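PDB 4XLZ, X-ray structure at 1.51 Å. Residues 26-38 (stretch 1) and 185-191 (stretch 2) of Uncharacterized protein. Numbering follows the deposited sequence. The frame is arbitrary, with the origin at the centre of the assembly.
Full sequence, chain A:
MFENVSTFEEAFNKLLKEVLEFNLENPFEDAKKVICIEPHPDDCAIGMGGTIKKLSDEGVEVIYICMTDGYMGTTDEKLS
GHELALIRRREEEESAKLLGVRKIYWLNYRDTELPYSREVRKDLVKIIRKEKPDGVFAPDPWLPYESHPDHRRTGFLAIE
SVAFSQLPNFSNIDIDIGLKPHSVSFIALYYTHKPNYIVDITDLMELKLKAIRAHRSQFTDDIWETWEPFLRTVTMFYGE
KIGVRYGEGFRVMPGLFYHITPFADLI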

ATOM      1  N   ASN A  26      -0.496  30.820 -30.716  1.00 40.17           N
ATOM      2  CA  ASN A  26      -1.032  29.660 -31.425  1.00 39.96           C
ATOM      3  C   ASN A  26      -0.224  28.477 -30.830  1.00 34.01           C
ATOM      4  O   ASN A  26       0.644  27.969 -31.490  1.00 32.62           O
ATOM      5  CB  ASN A  26      -0.800  29.819 -32.938  1.00 41.84           C
ATOM      6  CG  ASN A  26      -1.988  29.273 -33.837  1.00 54.59           C
ATOM      7  OD1 ASN A  26      -2.691  30.101 -34.460  1.00 62.78           O
ATOM      8  ND2 ASN A  26      -2.196  27.896 -33.937  1.00 57.31           N
ATOM      9  N   PRO A  27      -0.493  28.109 -29.561  1.00 31.03           N
ATOM     10  CA  PRO A  27       0.375  27.098 -28.926  1.00 26.98           C
ATOM     11  C   PRO A  27       0.441  25.763 -29.630  1.00 25.52           C
ATOM     12  O   PRO A  27       1.417  25.004 -29.358  1.00 24.94           O
ATOM     13  CB  PRO A  27      -0.127  27.024 -27.500  1.00 28.18           C
ATOM     14  CG  PRO A  27      -1.594  27.457 -27.596  1.00 29.80           C
ATOM     15  CD  PRO A  27      -1.637  28.463 -28.690  1.00 30.01           C
ATOM     16  N   PHE A  28      -0.549  25.405 -30.449  1.00 25.23           N
ATOM     17  CA  PHE A  28      -0.572  24.049 -31.074  1.00 24.43           C
ATOM     18  C   PHE A  28      -0.116  24.033 -32.519  1.00 28.48           C
ATOM     19  O   PHE A  28      -0.071  22.957 -33.123  1.00 28.50           O
ATOM     20  CB  PHE A  28      -1.969  23.409 -31.021  1.00 24.78           C
ATOM     21  CG  PHE A  28      -2.653  23.525 -29.652  1.00 23.01           C
ATOM     22  CD1 PHE A  28      -1.913  23.554 -28.460  1.00 22.16           C
ATOM     23  CD2 PHE A  28      -4.051  23.595 -29.598  1.00 23.73           C
ATOM     24  CE1 PHE A  28      -2.579  23.595 -27.281  1.00 22.48           C
ATOM     25  CE2 PHE A  28      -4.718  23.639 -28.392  1.00 22.26           C
ATOM     26  CZ  PHE A  28      -3.945  23.674 -27.238  1.00 21.18           C
ATOM     27  N   GLU A  29       0.304  25.213 -33.005  1.00 31.85           N
ATOM     28  CA  GLU A  29       0.642  25.381 -34.408  1.00 35.49           C
ATOM     29  C   GLU A  29       1.754  24.448 -34.910  1.00 34.30           C
ATOM     30  O   GLU A  29       1.663  23.985 -36.047  1.00 36.11           O
ATOM     31  CB  GLU A  29       1.038  26.828 -34.578  1.00 37.16           C
ATOM     32  CG  GLU A  29       1.892  27.123 -35.764  1.00 47.72           C
ATOM     33  CD  GLU A  29       2.061  28.608 -35.835  1.00 56.25           C
ATOM     34  OE1 GLU A  29       1.121  29.191 -36.414  1.00 57.32           O
ATOM     35  OE2 GLU A  29       3.023  29.154 -35.193  1.00 58.40           O
ATOM     36  N   ASP A  30       2.771  24.129 -34.107  1.00 33.14           N
ATOM     37  CA  ASP A  30       3.833  23.290 -34.676  1.00 34.09           C
ATOM     38  C   ASP A  30       3.658  21.730 -34.494  1.00 30.65           C
ATOM     39  O   ASP A  30       4.510  20.943 -34.933  1.00 30.70           O
ATOM     40  CB  ASP A  30       5.212  23.741 -34.152  1.00 35.68           C
ATOM     41  CG  ASP A  30       5.609  25.164 -34.664  1.00 43.61           C
ATOM     42  OD1 ASP A  30       6.102  25.942 -33.801  1.00 50.66           O
ATOM     43  OD2 ASP A  30       5.386  25.482 -35.878  1.00 50.91           O
ATOM     44  N   ALA A  31       2.530  21.315 -33.914  1.00 30.01           N
ATOM     45  CA  ALA A  31       2.411  19.935 -33.444  1.00 28.21           C
ATOM     46  C   ALA A  31       2.234  19.012 -34.636  1.00 25.47           C
ATOM     47  O   ALA A  31       1.494  19.386 -35.602  1.00 24.71           O
ATOM     48  CB  ALA A  31       1.209  19.817 -32.564  1.00 27.64           C
ATOM     49  N   LYS A  32       2.962  17.920 -34.655  1.00 22.04           N
ATOM     50  CA  LYS A  32       2.822  16.806 -35.565  1.00 22.65           C
ATOM     51  C   LYS A  32       2.106  15.582 -34.929  1.00 21.17           C
ATOM     52  O   LYS A  32       1.428  14.809 -35.609  1.00 21.34           O
ATOM     53  CB  LYS A  32       4.157  16.353 -36.195  1.00 25.25           C
ATOM     54  CG  LYS A  32       4.773  17.533 -37.088  1.00 32.40           C
ATOM     55  CD  LYS A  32       5.429  17.049 -38.464  1.00 52.57           C
ATOM     56  CE  LYS A  32       6.912  16.580 -38.397  1.00 57.37           C
ATOM     57  NZ  LYS A  32       7.773  17.574 -37.639  1.00 60.93           N
ATOM     58  N   LYS A  33       2.321  15.403 -33.580  1.00 18.62           N
ATOM     59  CA  LYS A  33       1.777  14.196 -32.944  1.00 17.09           C
ATOM     60  C   LYS A  33       1.437  14.705 -31.512  1.00 16.11           C
ATOM     61  O   LYS A  33       2.336  15.275 -30.865  1.00 17.58           O
ATOM     62  CB  LYS A  33       2.793  13.069 -32.921  1.00 16.36           C
ATOM     63  CG  LYS A  33       2.210  11.847 -32.187  1.00 17.96           C
ATOM     64  CD  LYS A  33       3.140  10.649 -31.905  1.00 18.57           C
ATOM     65  CE  LYS A  33       3.705  10.073 -33.240  1.00 19.39           C
ATOM     66  NZ  LYS A  33       4.680   8.965 -32.954  1.00 20.78           N
ATOM     67  N   VAL A  34       0.216  14.428 -31.081  1.00 15.72           N
ATOM     68  CA  VAL A  34      -0.163  14.781 -29.662  1.00 15.50           C
ATOM     69  C   VAL A  34      -0.797  13.555 -29.094  1.00 14.85           C
ATOM     70  O   VAL A  34      -1.409  12.703 -29.730  1.00 15.45           O
ATOM     71  CB  VAL A  34      -1.082  16.005 -29.584  1.00 15.75           C
ATOM     72  CG1 VAL A  34      -0.363  17.205 -30.262  1.00 15.73           C
ATOM     73  CG2 VAL A  34      -2.454  15.711 -30.266  1.00 18.76           C
ATOM     74  N   ILE A  35      -0.666  13.485 -27.712  1.00 14.69           N
ATOM     75  CA  ILE A  35      -1.384  12.464 -26.956  1.00 14.75           C
ATOM     76  C   ILE A  35      -2.425  13.159 -26.083  1.00 13.61           C
ATOM     77  O   ILE A  35      -2.102  14.149 -25.383  1.00 15.41           O
ATOM     78  CB  ILE A  35      -0.400  11.677 -26.055  1.00 14.36           C
ATOM     79  CG1 ILE A  35       0.440  10.757 -26.996  1.00 18.50           C
ATOM     80  CG2 ILE A  35      -1.221  10.800 -25.142  1.00 18.31           C
ATOM     81  CD1 ILE A  35       1.396   9.893 -26.207  1.00 18.36           C
ATOM     82  N   CYS A  36      -3.673  12.641 -26.190  1.00 14.16           N
ATOM     83  CA  CYS A  36      -4.722  13.147 -25.319  1.00 13.82           C
ATOM     84  C   CYS A  36      -5.049  12.085 -24.332  1.00 14.24           C
ATOM     85  O   CYS A  36      -5.398  10.963 -24.649  1.00 13.91           O
ATOM     86  CB  CYS A  36      -5.993  13.413 -26.173  1.00 14.49           C
ATOM     87  SG  CYS A  36      -5.607  14.713 -27.465  1.00 20.07           S
ATOM     88  N   ILE A  37      -4.830  12.430 -23.044  1.00 14.15           N
ATOM     89  CA  ILE A  37      -4.993  11.476 -21.934  1.00 13.26           C
ATOM     90  C   ILE A  37      -6.347  11.697 -21.275  1.00 13.45           C
ATOM     91  O   ILE A  37      -6.695  12.878 -20.860  1.00 15.53           O
ATOM     92  CB  ILE A  37      -3.887  11.763 -20.911  1.00 12.99           C
ATOM     93  CG1 ILE A  37      -2.523  11.491 -21.669  1.00 14.69           C
ATOM     94  CG2 ILE A  37      -4.012  10.660 -19.797  1.00 15.89           C
ATOM     95  CD1 ILE A  37      -1.284  11.638 -20.672  1.00 16.70           C
ATOM     96  N   GLU A  38      -7.135  10.667 -21.190  1.00 12.57           N
ATOM     97  CA  GLU A  38      -8.508  10.718 -20.606  1.00 13.49           C
ATOM     98  C   GLU A  38      -8.601   9.765 -19.469  1.00 13.05           C
ATOM     99  O   GLU A  38      -8.188   8.614 -19.538  1.00 13.32           O
ATOM    100  CB  GLU A  38      -9.655  10.415 -21.618  1.00 13.91           C
ATOM    101  CG  GLU A  38      -9.375   9.104 -22.426  1.00 13.82           C
ATOM    102  CD  GLU A  38     -10.468   8.826 -23.466  1.00 15.06           C
ATOM    103  OE1 GLU A  38     -11.362   9.656 -23.622  1.00 15.39           O
ATOM    104  OE2 GLU A  38     -10.508   7.674 -24.027  1.00 15.78           O
TER
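Stretch 2, residues 185-191: SFIALYY

How does the backbone of stretch 2 run relative to stretch 1? Residues Phe186 to Tyr190 form a strand, with Ser185 before it and Tyr191 after it outside the regular extension; Tyr191 departs sharply, with phi and psi of 54° and 50°. In stretch 1 the strand covers Lys33 to Glu38, preceded by two overlapping type I turns, Asn26 to Glu29 and Phe28 to Ala31. Each turn is closed by a backbone hydrogen bond, Glu29 N to Asn26 O and Ala31 N to Phe28 O, both 3.2 Å. The two strands run in broadly the same direction, their axes crossing at -35° and coming no nearer than 9.4 Å. That spacing is too wide for neighbours in a sheet, and no backbone-to-backbone hydrogen bond links the stretches; side chains fill the space between them. The closest CA pairing is Pro27 with Phe186, at 8.0 Å between their CA atoms.

Which apolar side chains hold the two stretches together? Phe186 is the centre of the contact, with the largest area covered by the other stretch. Its CA-to-CB bond points toward stretch 1, and a p rotamer (chi1 65°) places its ring among residues of both the turns and the strand. At the edge of this ring, near its plane, lies the methyl of Ala31, with Ala31 CB 4.2 Å from Phe186 CE1. Val34, from the strand, brings its CG1 to 4.1 Å from Phe186 CZ. Further along stretch 2, the small side chain of Ala188 also points toward stretch 1, and its CB lies 3.9 Å from CE1 of Phe28. Phe28 thus touches two residues that alternate along the strand, while Ile187 between them directs its CA-to-CB bond away.

How do the aromatic rings of Phe28 and Phe186 meet? Their planes are near parallel, 25° apart, but the rings are slid past one another so that they barely overlap, with centroids 5.2 Å apart. The nearest atoms are Phe28 CD1 and Phe186 CE2, at 3.5 Å. The CA-to-CB bond of Phe28 points sideways, yet the end of its side chain comes nearer to stretch 2, which allows this approach. Over one face of the Phe186 ring sits the carbonyl of Pro27, its O atom 3.9 Å from Phe186 CD1, so the turn contributes backbone as well as side chains to the packing.

Where does a polar contact join the stretches? It lies at the other end of stretch 2, where Tyr190 reaches across in a p rotamer (chi1 62°). Its hydroxyl donates a hydrogen bond to the backbone carbonyl of Ile37, with 2.7 Å between Tyr190 OH and Ile37 O; this is the only hydrogen bond across the contact. The long aromatic side chain spans a gap that the backbones leave open. The same hydroxyl lies beside Glu38, with Tyr190 OH 3.6 Å from Glu38 CA.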

ATOM      1  N   SER A 185       7.076  19.024 -26.012  1.00 16.12           N
ATOM      2  CA  SER A 185       7.185  20.499 -26.167  1.00 18.10           C
ATOM      3  C   SER A 185       6.098  21.328 -25.424  1.00 17.34           C
ATOM      4  O   SER A 185       6.431  22.415 -24.943  1.00 19.85           O
ATOM      5  CB  SER A 185       7.052  20.903 -27.652  1.00 19.63           C
ATOM      6  OG  SER A 185       8.199  20.274 -28.258  1.00 23.87           O
ATOM      7  N   PHE A 186       4.878  20.777 -25.314  1.00 16.33           N
ATOM      8  CA  PHE A 186       3.870  21.507 -24.472  1.00 15.78           C
ATOM      9  C   PHE A 186       2.942  20.502 -23.817  1.00 14.59           C
ATOM     10  O   PHE A 186       2.642  19.392 -24.375  1.00 14.40           O
ATOM     11  CB  PHE A 186       3.008  22.526 -25.339  1.00 15.91           C
ATOM     12  CG  PHE A 186       2.118  21.853 -26.381  1.00 16.35           C
ATOM     13  CD1 PHE A 186       2.585  21.663 -27.693  1.00 19.23           C
ATOM     14  CD2 PHE A 186       0.741  21.523 -26.024  1.00 18.34           C
ATOM     15  CE1 PHE A 186       1.672  21.052 -28.607  1.00 19.98           C
ATOM     16  CE2 PHE A 186      -0.119  20.920 -26.932  1.00 19.47           C
ATOM     17  CZ  PHE A 186       0.343  20.719 -28.234  1.00 19.54           C
ATOM     18  N   ILE A 187       2.446  20.991 -22.686  1.00 15.74           N
ATOM     19  CA  ILE A 187       1.237  20.340 -22.022  1.00 16.46           C
ATOM     20  C   ILE A 187       0.071  21.375 -22.198  1.00 14.94           C
ATOM     21  O   ILE A 187       0.276  22.620 -22.054  1.00 15.87           O
ATOM     22  CB  ILE A 187       1.519  20.217 -20.549  1.00 16.11           C
ATOM     23  CG1 ILE A 187       2.535  19.105 -20.425  1.00 17.34           C
ATOM     24  CG2 ILE A 187       0.204  19.785 -19.790  1.00 19.17           C
ATOM     25  CD1 ILE A 187       3.073  19.119 -18.902  1.00 19.38           C
ATOM     26  N   ALA A 188      -1.108  20.789 -22.412  1.00 14.07           N
ATOM     27  CA  ALA A 188      -2.287  21.677 -22.309  1.00 13.45           C
ATOM     28  C   ALA A 188      -3.318  20.983 -21.449  1.00 12.38           C
ATOM     29  O   ALA A 188      -3.640  19.831 -21.695  1.00 16.00           O
ATOM     30  CB  ALA A 188      -2.854  21.924 -23.796  1.00 16.58           C
ATOM     31  N   LEU A 189      -3.866  21.729 -20.468  1.00 13.08           N
ATOM     32  CA  LEU A 189      -4.823  21.115 -19.496  1.00 12.69           C
ATOM     33  C   LEU A 189      -6.230  21.506 -19.962  1.00 13.47           C
ATOM     34  O   LEU A 189      -6.542  22.705 -20.094  1.00 14.94           O
ATOM     35  CB  LEU A 189      -4.578  21.651 -18.089  1.00 14.68           C
ATOM     36  CG  LEU A 189      -3.109  21.293 -17.673  1.00 13.53           C
ATOM     37  CD1 LEU A 189      -3.026  21.927 -16.265  1.00 14.30           C
ATOM     38  CD2 LEU A 189      -2.872  19.786 -17.627  1.00 13.35           C
ATOM     39  N   TYR A 190      -7.062  20.489 -20.141  1.00 13.83           N
ATOM     40  CA  TYR A 190      -8.505  20.765 -20.430  1.00 14.15           C
ATOM     41  C   TYR A 190      -9.319  20.523 -19.170  1.00 13.61           C
ATOM     42  O   TYR A 190      -8.780  20.240 -18.118  1.00 13.79           O
ATOM     43  CB  TYR A 190      -8.991  19.938 -21.624  1.00 15.17           C
ATOM     44  CG  TYR A 190      -8.966  18.376 -21.503  1.00 14.56           C
ATOM     45  CD1 TYR A 190      -7.775  17.603 -21.807  1.00 13.51           C
ATOM     46  CD2 TYR A 190     -10.087  17.699 -21.023  1.00 13.53           C
ATOM     47  CE1 TYR A 190      -7.854  16.242 -21.675  1.00 13.46           C
ATOM     48  CE2 TYR A 190     -10.098  16.293 -20.911  1.00 14.14           C
ATOM     49  CZ  TYR A 190      -8.946  15.593 -21.197  1.00 15.50           C
ATOM     50  OH  TYR A 190      -9.052  14.214 -21.082  1.00 16.54           O
ATOM     51  N   TYR A 191     -10.652  20.662 -19.250  1.00 13.50           N
ATOM     52  CA  TYR A 191     -11.481  20.606 -18.058  1.00 13.96           C
ATOM     53  C   TYR A 191     -10.970  21.634 -17.018  1.00 14.47           C
ATOM     54  O   TYR A 191     -10.702  21.262 -15.829  1.00 13.63           O
ATOM     55  CB  TYR A 191     -11.588  19.199 -17.446  1.00 13.77           C
ATOM     56  CG  TYR A 191     -12.425  18.127 -18.132  1.00 13.58           C
ATOM     57  CD1 TYR A 191     -13.619  18.463 -18.818  1.00 14.86           C
ATOM     58  CD2 TYR A 191     -12.039  16.781 -18.056  1.00 13.24           C
ATOM     59  CE1 TYR A 191     -14.384  17.468 -19.375  1.00 14.02           C
ATOM     60  CE2 TYR A 191     -12.819  15.731 -18.623  1.00 13.10           C
ATOM     61  CZ  TYR A 191     -13.992  16.130 -19.299  1.00 12.15           C
ATOM     62  OH  TYR A 191     -14.762  15.117 -19.700  1.00 15.33           O
TER